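PDB 5DL5: membrane protein from Acinetobacter baumannii AB307-0294, which probably forms a beta-barrel channel of the OprD porin family in the outer membrane, through which small solutes and perhaps antibiotics enter the cell. Local coordinates for residues A[17-25]-A[63-74]; A[143-152]-A[163-173]. All coordinates share one frame; numbering follows the deposited sequence.

Contact 1 of 2, residues A[17-25]-A[63-74]; sequences EQSEAKGFV and SGFTPGIVGFGV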
loop_
_atom_site.group_PDB
_atom_site.type_symbol
_atom_site.label_atom_id
_atom_site.label_comp_id
_atom_site.label_asym_id
_atom_site.label_seq_id
_atom_site.Cartn_x
_atom_site.Cartn_y
_atom_site.Cartn_z
ATOM N N GLU A 17 -2.744 -1.065 -29.228
ATOM C CA GLU A 17 -1.416 -1.049 -28.555
ATOM C C GLU A 17 -0.475 -2.021 -29.266
ATOM O O GLU A 17 0.664 -1.691 -29.459
ATOM C CB GLU A 17 -1.474 -1.512 -27.096
ATOM C CG GLU A 17 -2.278 -0.592 -26.165
ATOM C CD GLU A 17 -2.595 -1.209 -24.788
ATOM O OE1 GLU A 17 -2.070 -2.257 -24.348
ATOM O OE2 GLU A 17 -3.462 -0.640 -24.123
ATOM N N GLN A 18 -0.953 -3.208 -29.674
ATOM C CA GLN A 18 -0.032 -4.160 -30.354
ATOM C C GLN A 18 0.399 -3.798 -31.767
ATOM O O GLN A 18 1.569 -3.995 -32.114
ATOM C CB GLN A 18 -0.454 -5.614 -30.233
ATOM C CG GLN A 18 0.558 -6.599 -30.908
ATOM C CD GLN A 18 2.005 -6.534 -30.441
ATOM O OE1 GLN A 18 2.282 -6.154 -29.336
ATOM N NE2 GLN A 18 2.933 -7.040 -31.280
ATOM N N SER A 19 -0.476 -3.155 -32.531
ATOM C CA SER A 19 -0.146 -2.775 -33.884
ATOM C C SER A 19 0.824 -1.647 -33.862
ATOM O O SER A 19 1.444 -1.418 -34.826
ATOM C CB SER A 19 -1.355 -2.413 -34.727
ATOM O OG SER A 19 -2.049 -1.381 -34.066
ATOM N N GLU A 20 0.942 -0.930 -32.782
ATOM C CA GLU A 20 1.960 0.127 -32.723
ATOM C C GLU A 20 3.287 -0.352 -32.159
ATOM O O GLU A 20 4.150 0.467 -31.936
ATOM C CB GLU A 20 1.449 1.366 -31.878
ATOM C CG GLU A 20 0.303 2.100 -32.548
ATOM C CD GLU A 20 0.635 2.384 -34.002
ATOM O OE1 GLU A 20 1.723 2.969 -34.241
ATOM O OE2 GLU A 20 -0.115 1.946 -34.927
ATOM N N ALA A 21 3.460 -1.633 -31.863
ATOM C CA ALA A 21 4.731 -2.123 -31.279
ATOM C C ALA A 21 5.905 -1.681 -32.183
ATOM O O ALA A 21 5.795 -1.771 -33.381
ATOM C CB ALA A 21 4.728 -3.650 -31.238
ATOM N N LYS A 22 7.003 -1.204 -31.614
ATOM C CA LYS A 22 8.236 -0.890 -32.440
ATOM C C LYS A 22 9.269 -1.999 -32.402
ATOM O O LYS A 22 10.038 -2.113 -33.297
ATOM C CB LYS A 22 8.969 0.306 -31.887
ATOM C CG LYS A 22 8.388 1.676 -32.189
ATOM C CD LYS A 22 9.545 2.704 -32.072
ATOM C CE LYS A 22 9.140 4.040 -31.482
ATOM N NZ LYS A 22 8.806 4.971 -32.586
ATOM N N GLY A 23 9.358 -2.726 -31.298
ATOM C CA GLY A 23 10.295 -3.812 -31.162
ATOM C C GLY A 23 10.765 -4.022 -29.764
ATOM O O GLY A 23 10.624 -3.113 -28.872
ATOM N N PHE A 24 11.222 -5.262 -29.553
ATOM C CA PHE A 24 11.732 -5.702 -28.249
ATOM C C PHE A 24 12.739 -4.678 -27.625
ATOM O O PHE A 24 12.633 -4.305 -26.436
ATOM C CB PHE A 24 12.459 -7.017 -28.417
ATOM C CG PHE A 24 12.851 -7.668 -27.119
ATOM C CD1 PHE A 24 11.994 -8.489 -26.460
ATOM C CD2 PHE A 24 14.120 -7.550 -26.651
ATOM C CE1 PHE A 24 12.393 -9.179 -25.355
ATOM C CE2 PHE A 24 14.515 -8.191 -25.513
ATOM C CZ PHE A 24 13.672 -9.000 -24.864
ATOM N N VAL A 25 13.664 -4.253 -28.441
ATOM C CA VAL A 25 14.696 -3.250 -28.079
ATOM C C VAL A 25 14.215 -1.767 -28.114
ATOM O O VAL A 25 14.350 -1.031 -27.135
ATOM C CB VAL A 25 15.961 -3.400 -28.962
ATOM C CG1 VAL A 25 17.027 -2.371 -28.587
ATOM C CG2 VAL A 25 16.551 -4.798 -28.802
ATOM N N SER A 63 11.242 -4.933 -21.461
ATOM C CA SER A 63 11.472 -4.966 -22.874
ATOM C C SER A 63 10.298 -4.308 -23.575
ATOM O O SER A 63 9.274 -4.162 -22.981
ATOM C CB SER A 63 11.632 -6.376 -23.436
ATOM O OG SER A 63 10.459 -7.134 -23.457
ATOM N N GLY A 64 10.467 -3.920 -24.812
ATOM C CA GLY A 64 9.307 -3.704 -25.574
ATOM C C GLY A 64 8.654 -5.033 -26.039
ATOM O O GLY A 64 9.107 -6.115 -25.672
ATOM N N PHE A 65 7.684 -4.946 -26.949
ATOM C CA PHE A 65 7.029 -6.147 -27.481
ATOM C C PHE A 65 7.525 -6.335 -28.900
ATOM O O PHE A 65 7.657 -5.393 -29.725
ATOM C CB PHE A 65 5.457 -6.129 -27.420
ATOM C CG PHE A 65 4.866 -6.223 -26.043
ATOM C CD1 PHE A 65 4.701 -5.063 -25.298
ATOM C CD2 PHE A 65 4.445 -7.452 -25.484
ATOM C CE1 PHE A 65 4.112 -5.112 -24.058
ATOM C CE2 PHE A 65 3.819 -7.485 -24.210
ATOM C CZ PHE A 65 3.726 -6.302 -23.464
ATOM N N THR A 66 7.738 -7.578 -29.249
ATOM C CA THR A 66 8.039 -7.833 -30.651
ATOM C C THR A 66 6.801 -7.466 -31.527
ATOM O O THR A 66 5.690 -7.589 -31.068
ATOM C CB THR A 66 8.389 -9.312 -30.921
ATOM O OG1 THR A 66 7.356 -10.183 -30.401
ATOM C CG2 THR A 66 9.720 -9.676 -30.301
ATOM N N PRO A 67 7.020 -7.040 -32.758
ATOM C CA PRO A 67 5.971 -6.698 -33.706
ATOM C C PRO A 67 5.204 -7.959 -34.263
ATOM O O PRO A 67 5.771 -9.038 -34.262
ATOM C CB PRO A 67 6.711 -5.915 -34.799
ATOM C CG PRO A 67 8.142 -6.372 -34.715
ATOM C CD PRO A 67 8.389 -6.849 -33.314
ATOM N N GLY A 68 3.931 -7.795 -34.665
ATOM C CA GLY A 68 3.145 -8.898 -35.218
ATOM C C GLY A 68 1.818 -8.933 -34.570
ATOM O O GLY A 68 1.508 -8.084 -33.681
ATOM N N ILE A 69 1.013 -9.921 -34.957
ATOM C CA ILE A 69 -0.372 -10.019 -34.435
ATOM C C ILE A 69 -0.442 -10.290 -32.954
ATOM O O ILE A 69 -1.335 -9.813 -32.223
ATOM C CB ILE A 69 -1.181 -11.066 -35.273
ATOM C CG1 ILE A 69 -2.690 -11.046 -34.921
ATOM C CG2 ILE A 69 -0.635 -12.487 -35.102
ATOM C CD1 ILE A 69 -3.502 -9.898 -35.496
ATOM N N VAL A 70 0.507 -11.059 -32.467
ATOM C CA VAL A 70 0.772 -11.201 -31.052
ATOM C C VAL A 70 2.205 -10.798 -30.778
ATOM O O VAL A 70 3.083 -11.187 -31.506
ATOM C CB VAL A 70 0.510 -12.613 -30.493
ATOM C CG1 VAL A 70 0.803 -12.666 -29.023
ATOM C CG2 VAL A 70 -0.931 -13.001 -30.674
ATOM N N GLY A 71 2.412 -9.963 -29.758
ATOM C CA GLY A 71 3.717 -9.438 -29.451
ATOM C C GLY A 71 4.212 -10.139 -28.169
ATOM O O GLY A 71 3.382 -10.580 -27.380
ATOM N N PHE A 72 5.526 -10.260 -28.014
ATOM C CA PHE A 72 6.131 -10.921 -26.886
ATOM C C PHE A 72 7.276 -10.086 -26.284
ATOM O O PHE A 72 7.970 -9.356 -26.976
ATOM C CB PHE A 72 6.684 -12.323 -27.302
ATOM C CG PHE A 72 5.613 -13.256 -27.816
ATOM C CD1 PHE A 72 4.885 -14.046 -26.943
ATOM C CD2 PHE A 72 5.327 -13.304 -29.140
ATOM C CE1 PHE A 72 3.825 -14.853 -27.411
ATOM C CE2 PHE A 72 4.341 -14.117 -29.630
ATOM C CZ PHE A 72 3.588 -14.905 -28.740
ATOM N N GLY A 73 7.411 -10.138 -24.963
ATOM C CA GLY A 73 8.550 -9.480 -24.319
ATOM C C GLY A 73 8.782 -10.141 -22.989
ATOM O O GLY A 73 8.178 -11.205 -22.634
ATOM N N VAL A 74 9.663 -9.494 -22.227
ATOM C CA VAL A 74 10.017 -9.935 -20.892
ATOM C C VAL A 74 10.168 -8.747 -19.957
ATOM O O VAL A 74 10.343 -7.606 -20.402
ATOM C CB VAL A 74 11.394 -10.706 -20.877
ATOM C CG1 VAL A 74 11.415 -11.846 -21.877
ATOM C CG2 VAL A 74 12.524 -9.760 -21.107
HETATM O O HOH W 1 2.875 -5.163 -34.292
#
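The side-chain nitrogen of Gln18 is held by two backbone carbonyls of segment 63-74: Gln18 NE2 donates to Thr66 O at 2.8 Å and to Gly68 O at 3.0 Å. Both acceptors lie within a few degrees of the amide plane, which uses one N-H for each bond and, with a third bond at OE1, probably fixes the rotation of the amide. Approach differs at the acceptors, the NE2 donor sitting in the carbonyl plane of Thr66 but tilted 32° from that of Gly68. The torsions explain the reach: CG stands anti to the backbone N (chi1 -178°), and a bend at chi2 lays the amide against Gly71, with Gln18 CD 3.5 Å from Gly71 CA. Arg117 NE on strand 106-118 bonds to the remaining amide atom, OE1. A water adds a second tie, donating to Gln18 O and accepting from Gly68 N.

From Gln18 to Ala21 the chain makes a type I beta turn, after which Ala21 CB rests 3.7 Å from Phe65 O. Further on, Gly64 N donates to Phe24 O at 2.7 Å. The Phe24 ring then reaches back, bringing one face over Ser63. Ser63 CB lies 3.6 Å from the centroid of the Phe24 ring and 17° off its normal, a CH-pi contact, while Phe24 CZ meets Val74 CG2. Ser63 is itself fixed, since Val74 N donates to Ser63 OG at 2.8 Å.

These bonds fasten the segment leading into the first strand, 29-43, onto the connection between strands 50-62 and 70-83, a short hairpin turn at the barrel rim, probably on the periplasmic side as in other porins.

Contact 2 of 2, residues A[143-152]-A[163-173]; sequences VPEYFTGTLL and VAGKFTKDQMS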
loop_
_atom_site.group_PDB
_atom_site.type_symbol
_atom_site.label_atom_id
_atom_site.label_comp_id
_atom_site.label_asym_id
_atom_site.label_seq_id
_atom_site.Cartn_x
_atom_site.Cartn_y
_atom_site.Cartn_z
ATOM N N VAL A 143 11.868 -1.623 -0.121
ATOM C CA VAL A 143 11.768 -2.314 -1.392
ATOM C C VAL A 143 10.311 -2.815 -1.600
ATOM O O VAL A 143 9.611 -3.071 -0.663
ATOM C CB VAL A 143 12.772 -3.506 -1.499
ATOM C CG1 VAL A 143 14.190 -2.980 -1.508
ATOM C CG2 VAL A 143 12.652 -4.492 -0.335
ATOM N N PRO A 144 9.943 -3.086 -2.861
ATOM C CA PRO A 144 8.537 -3.500 -3.141
ATOM C C PRO A 144 8.270 -4.907 -2.828
ATOM O O PRO A 144 9.128 -5.786 -2.838
ATOM C CB PRO A 144 8.314 -3.134 -4.624
ATOM C CG PRO A 144 9.712 -2.838 -5.193
ATOM C CD PRO A 144 10.709 -2.751 -4.077
ATOM N N GLU A 145 7.053 -5.125 -2.447
ATOM C CA GLU A 145 6.508 -6.445 -2.311
ATOM C C GLU A 145 6.240 -7.056 -3.694
ATOM O O GLU A 145 5.796 -6.325 -4.603
ATOM C CB GLU A 145 5.211 -6.344 -1.472
ATOM C CG GLU A 145 4.425 -7.647 -1.324
ATOM C CD GLU A 145 3.144 -7.477 -0.524
ATOM O OE1 GLU A 145 2.776 -6.302 -0.231
ATOM O OE2 GLU A 145 2.654 -8.553 -0.063
ATOM N N TYR A 146 6.605 -8.339 -3.872
ATOM C CA TYR A 146 6.443 -9.021 -5.166
ATOM C C TYR A 146 5.451 -10.093 -5.133
ATOM O O TYR A 146 5.429 -10.913 -4.222
ATOM C CB TYR A 146 7.790 -9.638 -5.746
ATOM C CG TYR A 146 8.901 -8.584 -5.971
ATOM C CD1 TYR A 146 8.697 -7.528 -6.793
ATOM C CD2 TYR A 146 10.132 -8.625 -5.302
ATOM C CE1 TYR A 146 9.643 -6.567 -7.014
ATOM C CE2 TYR A 146 11.147 -7.665 -5.536
ATOM C CZ TYR A 146 10.866 -6.617 -6.366
ATOM O OH TYR A 146 11.745 -5.596 -6.710
ATOM N N PHE A 147 4.653 -10.179 -6.184
ATOM C CA PHE A 147 3.755 -11.344 -6.347
ATOM C C PHE A 147 4.175 -12.180 -7.578
ATOM O O PHE A 147 4.668 -11.616 -8.492
ATOM C CB PHE A 147 2.342 -10.841 -6.485
ATOM C CG PHE A 147 1.720 -10.389 -5.179
ATOM C CD1 PHE A 147 1.079 -11.318 -4.311
ATOM C CD2 PHE A 147 1.770 -9.071 -4.823
ATOM C CE1 PHE A 147 0.424 -10.879 -3.178
ATOM C CE2 PHE A 147 1.161 -8.647 -3.648
ATOM C CZ PHE A 147 0.521 -9.543 -2.819
ATOM N N THR A 148 3.986 -13.491 -7.543
ATOM C CA THR A 148 4.241 -14.339 -8.658
ATOM C C THR A 148 2.957 -14.995 -9.125
ATOM O O THR A 148 2.279 -15.628 -8.376
ATOM C CB THR A 148 5.285 -15.414 -8.325
ATOM O OG1 THR A 148 6.430 -14.789 -7.745
ATOM C CG2 THR A 148 5.757 -16.285 -9.598
ATOM N N GLY A 149 2.695 -14.854 -10.421
ATOM C CA GLY A 149 1.533 -15.493 -11.054
ATOM C C GLY A 149 1.265 -14.808 -12.346
ATOM O O GLY A 149 2.229 -14.342 -12.951
ATOM N N THR A 150 -0.014 -14.757 -12.765
ATOM C CA THR A 150 -0.411 -14.340 -14.077
ATOM C C THR A 150 -1.442 -13.224 -13.990
ATOM O O THR A 150 -2.376 -13.375 -13.216
ATOM C CB THR A 150 -1.112 -15.511 -14.846
ATOM O OG1 THR A 150 -0.199 -16.537 -14.929
ATOM C CG2 THR A 150 -1.419 -15.148 -16.424
ATOM N N LEU A 151 -1.242 -12.133 -14.715
ATOM C CA LEU A 151 -2.171 -11.038 -14.747
ATOM C C LEU A 151 -2.485 -10.688 -16.135
ATOM O O LEU A 151 -1.597 -10.401 -16.976
ATOM C CB LEU A 151 -1.599 -9.793 -14.087
ATOM C CG LEU A 151 -2.499 -8.558 -13.972
ATOM C CD1 LEU A 151 -3.624 -8.836 -13.014
ATOM C CD2 LEU A 151 -1.774 -7.248 -13.521
ATOM N N LEU A 152 -3.754 -10.671 -16.413
ATOM C CA LEU A 152 -4.224 -10.204 -17.689
ATOM C C LEU A 152 -4.850 -8.827 -17.496
ATOM O O LEU A 152 -5.670 -8.652 -16.561
ATOM C CB LEU A 152 -5.358 -11.117 -18.243
ATOM C CG LEU A 152 -6.041 -10.733 -19.581
ATOM C CD1 LEU A 152 -6.525 -11.948 -20.251
ATOM C CD2 LEU A 152 -7.238 -9.806 -19.413
ATOM N N VAL A 163 -9.100 -6.294 -15.413
ATOM C CA VAL A 163 -8.049 -7.193 -15.020
ATOM C C VAL A 163 -8.603 -8.506 -14.520
ATOM O O VAL A 163 -9.721 -8.567 -14.010
ATOM C CB VAL A 163 -7.139 -6.566 -13.931
ATOM C CG1 VAL A 163 -6.540 -5.278 -14.475
ATOM C CG2 VAL A 163 -7.897 -6.145 -12.672
ATOM N N ALA A 164 -7.805 -9.561 -14.713
ATOM C CA ALA A 164 -8.015 -10.858 -14.116
ATOM C C ALA A 164 -6.669 -11.491 -13.841
ATOM O O ALA A 164 -5.776 -11.439 -14.691
ATOM C CB ALA A 164 -8.862 -11.778 -15.048
ATOM N N GLY A 165 -6.497 -12.121 -12.677
ATOM C CA GLY A 165 -5.196 -12.690 -12.338
ATOM C C GLY A 165 -5.315 -13.815 -11.403
ATOM O O GLY A 165 -6.306 -14.094 -10.788
ATOM N N LYS A 166 -4.250 -14.533 -11.320
ATOM C CA LYS A 166 -4.084 -15.593 -10.373
ATOM C C LYS A 166 -2.649 -15.578 -9.831
ATOM O O LYS A 166 -1.721 -15.669 -10.603
ATOM C CB LYS A 166 -4.295 -16.928 -11.018
ATOM C CG LYS A 166 -4.058 -17.997 -9.946
ATOM C CD LYS A 166 -4.561 -19.382 -10.294
ATOM C CE LYS A 166 -3.705 -19.987 -11.315
ATOM N NZ LYS A 166 -4.227 -21.365 -11.459
ATOM N N PHE A 167 -2.478 -15.526 -8.527
ATOM C CA PHE A 167 -1.128 -15.456 -7.863
ATOM C C PHE A 167 -0.940 -16.550 -6.917
ATOM O O PHE A 167 -1.883 -16.901 -6.167
ATOM C CB PHE A 167 -1.031 -14.070 -7.207
ATOM C CG PHE A 167 -1.052 -12.991 -8.243
ATOM C CD1 PHE A 167 0.125 -12.722 -8.991
ATOM C CD2 PHE A 167 -2.253 -12.391 -8.616
ATOM C CE1 PHE A 167 0.122 -11.826 -10.029
ATOM C CE2 PHE A 167 -2.254 -11.471 -9.683
ATOM C CZ PHE A 167 -1.070 -11.210 -10.383
ATOM N N THR A 168 0.260 -17.146 -6.928
ATOM C CA THR A 168 0.562 -18.220 -6.009
ATOM C C THR A 168 1.775 -17.950 -5.102
ATOM O O THR A 168 2.112 -18.805 -4.303
ATOM C CB THR A 168 0.917 -19.594 -6.760
ATOM O OG1 THR A 168 1.906 -19.252 -7.705
ATOM C CG2 THR A 168 -0.366 -20.152 -7.455
ATOM N N LYS A 169 2.430 -16.815 -5.234
ATOM C CA LYS A 169 3.496 -16.504 -4.279
ATOM C C LYS A 169 3.380 -15.048 -3.919
ATOM O O LYS A 169 3.005 -14.231 -4.777
ATOM C CB LYS A 169 4.915 -16.734 -4.855
ATOM C CG LYS A 169 5.183 -18.283 -5.206
ATOM C CD LYS A 169 6.696 -18.381 -5.576
ATOM C CE LYS A 169 7.084 -19.821 -5.862
ATOM N NZ LYS A 169 8.590 -19.664 -5.997
ATOM N N ASP A 170 3.771 -14.751 -2.693
ATOM C CA ASP A 170 3.805 -13.353 -2.208
ATOM C C ASP A 170 5.080 -13.182 -1.438
ATOM O O ASP A 170 5.334 -13.933 -0.555
ATOM C CB ASP A 170 2.569 -13.132 -1.347
ATOM C CG ASP A 170 2.583 -11.755 -0.602
ATOM O OD1 ASP A 170 3.282 -10.844 -1.016
ATOM O OD2 ASP A 170 1.917 -11.653 0.424
ATOM N N GLN A 171 5.918 -12.260 -1.873
ATOM C CA GLN A 171 7.223 -12.040 -1.210
ATOM C C GLN A 171 7.271 -10.582 -0.653
ATOM O O GLN A 171 7.455 -9.627 -1.410
ATOM C CB GLN A 171 8.403 -12.228 -2.224
ATOM C CG GLN A 171 9.775 -12.099 -1.477
ATOM C CD GLN A 171 11.050 -12.407 -2.339
ATOM O OE1 GLN A 171 11.025 -12.375 -3.505
ATOM N NE2 GLN A 171 12.113 -12.605 -1.724
ATOM N N MET A 172 7.075 -10.459 0.658
ATOM C CA MET A 172 6.990 -9.148 1.273
ATOM C C MET A 172 8.396 -8.526 1.374
ATOM O O MET A 172 9.434 -9.210 1.201
ATOM C CB MET A 172 6.373 -9.220 2.681
ATOM C CG MET A 172 5.070 -8.445 2.762
ATOM S SD MET A 172 5.299 -6.687 2.472
ATOM C CE MET A 172 6.073 -6.211 4.038
ATOM N N SER A 173 8.380 -7.223 1.570
ATOM C CA SER A 173 9.611 -6.424 1.489
ATOM C C SER A 173 10.756 -6.838 2.397
ATOM O O SER A 173 11.900 -6.680 2.057
ATOM C CB SER A 173 9.208 -4.963 1.849
ATOM O OG SER A 173 8.194 -4.566 0.917
#
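Glu145 and Asp170 bring their carboxylates together at the crowded end of this strand pair, with OE2 of Glu145 only 2.6 Å from OD1 of Asp170. Oxygens so close suggest that one of the two acids holds a proton; their planes are 28° apart, nearly coplanar. Glu145 gets there with an extended side chain (chi1 175°), and its other oxygen, OE1, is held by the backbone nitrogens of Asn138 and Phe313. The Asp170 carboxylate lies almost parallel to the Phe147 ring, 11° apart, and Asp170 OD1 sits 3.5 Å above the Phe147 ring plane, displaced toward the rim. Phe167 extends this buried side: Phe167 CD1 touches Phe147 CB at 3.8 Å, and its edge meets Leu151 CB. At the end of the pair Ser173 OG donates to Val143 O at 2.6 Å.

The opposite face is looser around Thr148, Thr150, Lys166 and Lys169. Thr148 CB meets Lys169 CB at 3.7 Å, but both lysine chains then lead away. This face is buried again at Tyr146 and Gln171, where Tyr146 OH bonds to Asp79.

Antiparallel backbone bonds join the two strands from Tyr146 to Leu152, with one irregularity. Thr148 O accepts from Thr168 N at 2.9 Å and, weakly, from Lys169 N at 3.4 Å; two residues face one and the register slips by one. The chain turns a corner at Gly149 beside this site. It is a classic beta bulge, where the hairpin of the barrel wall gives way to an end whose Val143, Pro144 and Tyr146 pack on strands 50-62 and 70-83.

Starting from the N terminus, 17-25 precedes strand 29-43, and contact 1 closes the loop formed by that strand and strand 50-62, joining the N-terminal segment to the 50-62/70-83 turn. The chain runs on through strand 70-83, which contact 1 already includes in part, then 106-118, 121-125 and a small two-stranded sheet. Contact 2 joins neighbouring strands: it closes around the turn of the hairpin 150-157/160-171 and takes in strand 146-148. The contacts are in series, neither nested nor crossed. The centres of contact 1 and contact 2 lie 23 Å apart. Each reaches the other's neighbourhood: Glu17 OE2 bonds to His155 on strand 150-157, Tyr146 OH to Asp79 on strand 70-83.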